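Local coordinates for Alr3790 protein (Anabaena sp., PDB 3HIX), which is of unknown function but carries a rhodanese-like domain, related to sulfurtransferases yet probably inactive as one because it lacks the usual catalytic thiol, at residues A45-Y58 against V69-L83. Residues are numbered along the deposited sequence; the frame is centred on the assembly and turned at random.
Sequences ASSSLEKSRDIYVY and VNLLRSAGFEHVSEL
Parallel strand pairing joins I55-V57 to V80-E82 at the edge of the central sheet, while helix 69-74 and F77 pack against one face. Four backbone bonds zip the strands, from I55 N to H79 O (2.9 Å) through to L83 N and V57 O. F77 lies between helix 41-48 at A45, the L49-K51 loop and I55: K51 CG makes a CH-pi contact over its ring centre (4.2 Å to the centroid, 8° off the normal), I55 CD1 comes within 3.4 Å of F77 CD1, and A45 O meets the ring edge. The K51 chain runs past the G76 carbonyl and bends at chi4 (-63°), so that NZ donates a hydrogen bond to A75 O (2.9 Å), from 31° out of the carbonyl plane. V57 CG1 meets L72 CD1 tip to tip at 3.7 Å. On the other face, Y56 CB packs against L83 CG (4.2 Å), its ring meets F14 edge-to-face and OH gives D54 OD2 a weak bond; an alanine here would probably leave F14 without its aromatic partner and D54 without that bond. Strand 55-58, helix 62-74 and strand 80-82 thus form a beta-alpha-beta crossover of the alpha/beta rhodanese fold.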
# COMPACT_ATOMS: atom_id res chain seq x y z
N ALA A 45 -1.73 -10.31 -2.50
CA ALA A 45 -1.07 -9.94 -3.75
C ALA A 45 -0.87 -11.16 -4.64
O ALA A 45 -1.03 -11.08 -5.86
CB ALA A 45 0.27 -9.30 -3.45
N SER A 46 -0.52 -12.30 -4.04
CA SER A 46 -0.31 -13.52 -4.80
C SER A 46 -1.58 -14.02 -5.47
O SER A 46 -1.52 -14.65 -6.53
CB SER A 46 0.24 -14.62 -3.89
OG SER A 46 1.49 -14.26 -3.34
N SER A 47 -2.73 -13.75 -4.87
CA SER A 47 -3.99 -14.20 -5.43
C SER A 47 -4.72 -13.14 -6.25
O SER A 47 -5.66 -13.46 -6.98
CB SER A 47 -4.92 -14.69 -4.32
OG SER A 47 -5.45 -13.61 -3.57
N SER A 48 -4.29 -11.89 -6.13
CA SER A 48 -4.96 -10.80 -6.84
C SER A 48 -4.15 -10.14 -7.94
O SER A 48 -4.72 -9.54 -8.86
CB SER A 48 -5.38 -9.71 -5.85
OG SER A 48 -6.09 -10.25 -4.75
N LEU A 49 -2.83 -10.23 -7.87
CA LEU A 49 -1.99 -9.56 -8.85
C LEU A 49 -0.98 -10.47 -9.54
O LEU A 49 -0.44 -11.39 -8.92
CB LEU A 49 -1.23 -8.42 -8.17
CG LEU A 49 -2.03 -7.47 -7.28
CD1 LEU A 49 -1.09 -6.60 -6.46
CD2 LEU A 49 -2.94 -6.62 -8.15
N GLU A 50 -0.72 -10.21 -10.82
CA GLU A 50 0.27 -10.98 -11.56
C GLU A 50 1.64 -10.45 -11.18
O GLU A 50 1.81 -9.25 -10.94
CB GLU A 50 0.06 -10.86 -13.07
CG GLU A 50 -0.41 -9.51 -13.55
CD GLU A 50 -1.91 -9.38 -13.48
OE1 GLU A 50 -2.61 -10.20 -14.12
OE2 GLU A 50 -2.40 -8.47 -12.78
N LYS A 51 2.62 -11.34 -11.13
CA LYS A 51 3.97 -10.97 -10.73
C LYS A 51 4.73 -10.04 -11.67
O LYS A 51 5.77 -9.51 -11.31
CB LYS A 51 4.77 -12.25 -10.47
CG LYS A 51 4.17 -13.08 -9.34
CD LYS A 51 4.77 -14.48 -9.29
CE LYS A 51 4.04 -15.36 -8.29
NZ LYS A 51 4.18 -14.84 -6.92
N SER A 52 4.21 -9.84 -12.88
CA SER A 52 4.85 -8.96 -13.84
C SER A 52 4.34 -7.53 -13.72
O SER A 52 4.88 -6.61 -14.34
CB SER A 52 4.61 -9.47 -15.26
OG SER A 52 3.22 -9.62 -15.50
N ARG A 53 3.29 -7.35 -12.92
CA ARG A 53 2.68 -6.03 -12.73
C ARG A 53 3.52 -5.04 -11.92
O ARG A 53 4.08 -5.39 -10.89
CB ARG A 53 1.31 -6.19 -12.05
CG ARG A 53 0.72 -4.89 -11.52
CD ARG A 53 -0.74 -5.05 -11.11
NE ARG A 53 -1.57 -5.45 -12.23
CZ ARG A 53 -2.90 -5.46 -12.22
NH1 ARG A 53 -3.56 -5.07 -11.13
NH2 ARG A 53 -3.58 -5.84 -13.29
N ASP A 54 3.59 -3.80 -12.41
CA ASP A 54 4.31 -2.74 -11.73
C ASP A 54 3.53 -2.41 -10.47
O ASP A 54 2.37 -2.00 -10.55
CB ASP A 54 4.38 -1.47 -12.58
CG ASP A 54 5.60 -1.43 -13.45
OD1 ASP A 54 5.69 -2.25 -14.39
OD2 ASP A 54 6.48 -0.59 -13.19
N ILE A 55 4.16 -2.59 -9.32
CA ILE A 55 3.50 -2.34 -8.04
C ILE A 55 4.23 -1.27 -7.24
O ILE A 55 5.46 -1.26 -7.16
CB ILE A 55 3.42 -3.63 -7.21
CG1 ILE A 55 2.62 -4.68 -7.98
CG2 ILE A 55 2.76 -3.36 -5.87
CD1 ILE A 55 2.66 -6.06 -7.38
N TYR A 56 3.46 -0.36 -6.67
CA TYR A 56 4.02 0.71 -5.87
C TYR A 56 3.39 0.59 -4.49
O TYR A 56 2.17 0.54 -4.34
CB TYR A 56 3.74 2.04 -6.55
CG TYR A 56 4.54 2.16 -7.83
CD1 TYR A 56 5.72 2.91 -7.86
CD2 TYR A 56 4.19 1.43 -8.96
CE1 TYR A 56 6.53 2.93 -9.00
CE2 TYR A 56 4.99 1.44 -10.10
CZ TYR A 56 6.16 2.18 -10.12
OH TYR A 56 6.98 2.15 -11.23
N VAL A 57 4.25 0.50 -3.48
CA VAL A 57 3.78 0.33 -2.12
C VAL A 57 4.17 1.45 -1.18
O VAL A 57 5.22 2.09 -1.34
CB VAL A 57 4.30 -0.99 -1.52
CG1 VAL A 57 4.05 -2.14 -2.48
CG2 VAL A 57 5.77 -0.87 -1.23
N TYR A 58 3.32 1.67 -0.19
CA TYR A 58 3.59 2.65 0.84
C TYR A 58 2.98 2.12 2.12
O TYR A 58 1.94 1.46 2.11
CB TYR A 58 3.01 4.04 0.47
CG TYR A 58 1.50 4.19 0.53
CD1 TYR A 58 0.87 4.72 1.66
CD2 TYR A 58 0.71 3.85 -0.56
CE1 TYR A 58 -0.51 4.92 1.69
CE2 TYR A 58 -0.68 4.05 -0.54
CZ TYR A 58 -1.28 4.58 0.59
OH TYR A 58 -2.64 4.76 0.61
N VAL A 69 8.10 -4.23 0.62
CA VAL A 69 8.74 -4.38 -0.68
C VAL A 69 9.60 -5.65 -0.71
O VAL A 69 9.63 -6.36 -1.71
CB VAL A 69 9.64 -3.18 -1.02
CG1 VAL A 69 10.34 -3.40 -2.35
CG2 VAL A 69 8.80 -1.91 -1.08
N ASN A 70 10.30 -5.91 0.38
CA ASN A 70 11.15 -7.09 0.47
C ASN A 70 10.28 -8.36 0.43
O ASN A 70 10.61 -9.33 -0.24
CB ASN A 70 12.01 -7.03 1.74
CG ASN A 70 13.10 -5.96 1.67
OD1 ASN A 70 13.61 -5.51 2.70
ND2 ASN A 70 13.46 -5.57 0.46
N LEU A 71 9.16 -8.34 1.15
CA LEU A 71 8.25 -9.48 1.15
C LEU A 71 7.70 -9.79 -0.24
O LEU A 71 7.61 -10.95 -0.64
CB LEU A 71 7.07 -9.23 2.09
CG LEU A 71 7.30 -9.35 3.59
CD1 LEU A 71 6.15 -8.73 4.34
CD2 LEU A 71 7.48 -10.81 3.96
N LEU A 72 7.32 -8.76 -0.98
CA LEU A 72 6.77 -8.95 -2.32
C LEU A 72 7.82 -9.42 -3.31
O LEU A 72 7.57 -10.31 -4.13
CB LEU A 72 6.12 -7.65 -2.83
CG LEU A 72 4.83 -7.25 -2.08
CD1 LEU A 72 4.40 -5.85 -2.53
CD2 LEU A 72 3.73 -8.27 -2.36
N ARG A 73 9.01 -8.84 -3.24
CA ARG A 73 10.07 -9.26 -4.15
C ARG A 73 10.47 -10.70 -3.85
O ARG A 73 10.72 -11.48 -4.77
CB ARG A 73 11.28 -8.34 -4.03
CG ARG A 73 11.04 -6.95 -4.59
CD ARG A 73 12.31 -6.11 -4.54
NE ARG A 73 12.07 -4.75 -5.02
CZ ARG A 73 12.87 -3.72 -4.76
NH1 ARG A 73 13.96 -3.89 -4.03
NH2 ARG A 73 12.55 -2.51 -5.21
N SER A 74 10.53 -11.06 -2.57
CA SER A 74 10.89 -12.42 -2.21
C SER A 74 9.80 -13.39 -2.63
O SER A 74 10.05 -14.58 -2.79
CB SER A 74 11.13 -12.53 -0.70
OG SER A 74 12.27 -11.79 -0.31
N ALA A 75 8.58 -12.88 -2.82
CA ALA A 75 7.46 -13.72 -3.23
C ALA A 75 7.43 -13.92 -4.74
O ALA A 75 6.59 -14.66 -5.26
CB ALA A 75 6.15 -13.11 -2.76
N GLY A 76 8.33 -13.26 -5.45
CA GLY A 76 8.36 -13.42 -6.89
C GLY A 76 7.85 -12.25 -7.72
O GLY A 76 7.80 -12.35 -8.93
N PHE A 77 7.47 -11.14 -7.08
CA PHE A 77 7.01 -9.99 -7.85
C PHE A 77 8.22 -9.29 -8.46
O PHE A 77 9.13 -8.86 -7.74
CB PHE A 77 6.18 -9.06 -6.97
CG PHE A 77 4.78 -9.55 -6.74
CD1 PHE A 77 3.75 -9.22 -7.63
CD2 PHE A 77 4.49 -10.40 -5.68
CE1 PHE A 77 2.46 -9.75 -7.46
CE2 PHE A 77 3.22 -10.93 -5.50
CZ PHE A 77 2.19 -10.60 -6.40
N GLU A 78 8.23 -9.21 -9.78
CA GLU A 78 9.34 -8.63 -10.54
C GLU A 78 9.54 -7.12 -10.45
O GLU A 78 10.67 -6.65 -10.56
CB GLU A 78 9.22 -9.06 -12.02
CG GLU A 78 10.22 -8.41 -12.96
CD GLU A 78 10.03 -8.81 -14.42
OE1 GLU A 78 8.91 -9.21 -14.80
OE2 GLU A 78 11.00 -8.72 -15.20
N HIS A 79 8.47 -6.36 -10.24
CA HIS A 79 8.59 -4.90 -10.17
C HIS A 79 7.84 -4.28 -8.99
O HIS A 79 6.66 -3.95 -9.09
CB HIS A 79 8.10 -4.29 -11.48
CG HIS A 79 8.88 -4.76 -12.67
ND1 HIS A 79 8.28 -5.19 -13.83
CD2 HIS A 79 10.21 -4.90 -12.86
CE1 HIS A 79 9.21 -5.58 -14.69
NE2 HIS A 79 10.39 -5.41 -14.12
N VAL A 80 8.56 -4.11 -7.88
CA VAL A 80 7.99 -3.53 -6.68
C VAL A 80 8.85 -2.37 -6.26
O VAL A 80 10.05 -2.51 -6.07
CB VAL A 80 7.96 -4.56 -5.53
CG1 VAL A 80 7.19 -4.00 -4.33
CG2 VAL A 80 7.34 -5.87 -6.01
N SER A 81 8.24 -1.20 -6.13
CA SER A 81 8.98 -0.02 -5.73
C SER A 81 8.28 0.69 -4.59
O SER A 81 7.08 0.49 -4.36
CB SER A 81 9.17 0.93 -6.92
OG SER A 81 7.95 1.10 -7.61
N GLU A 82 9.04 1.50 -3.88
CA GLU A 82 8.55 2.23 -2.72
C GLU A 82 8.12 3.66 -3.08
O GLU A 82 8.72 4.30 -3.94
CB GLU A 82 9.68 2.29 -1.68
CG GLU A 82 10.31 0.92 -1.42
CD GLU A 82 11.82 0.94 -1.32
OE1 GLU A 82 12.35 1.05 -0.19
OE2 GLU A 82 12.48 0.87 -2.38
N LEU A 83 7.06 4.13 -2.44
CA LEU A 83 6.63 5.51 -2.63
C LEU A 83 7.19 6.20 -1.39
O LEU A 83 6.57 6.17 -0.33
CB LEU A 83 5.11 5.65 -2.66
CG LEU A 83 4.38 5.20 -3.92
CD1 LEU A 83 2.89 5.41 -3.72
CD2 LEU A 83 4.87 5.99 -5.15
O HOH W 1 5.93 -7.01 -9.80
O HOH W 2 7.31 -0.93 -9.51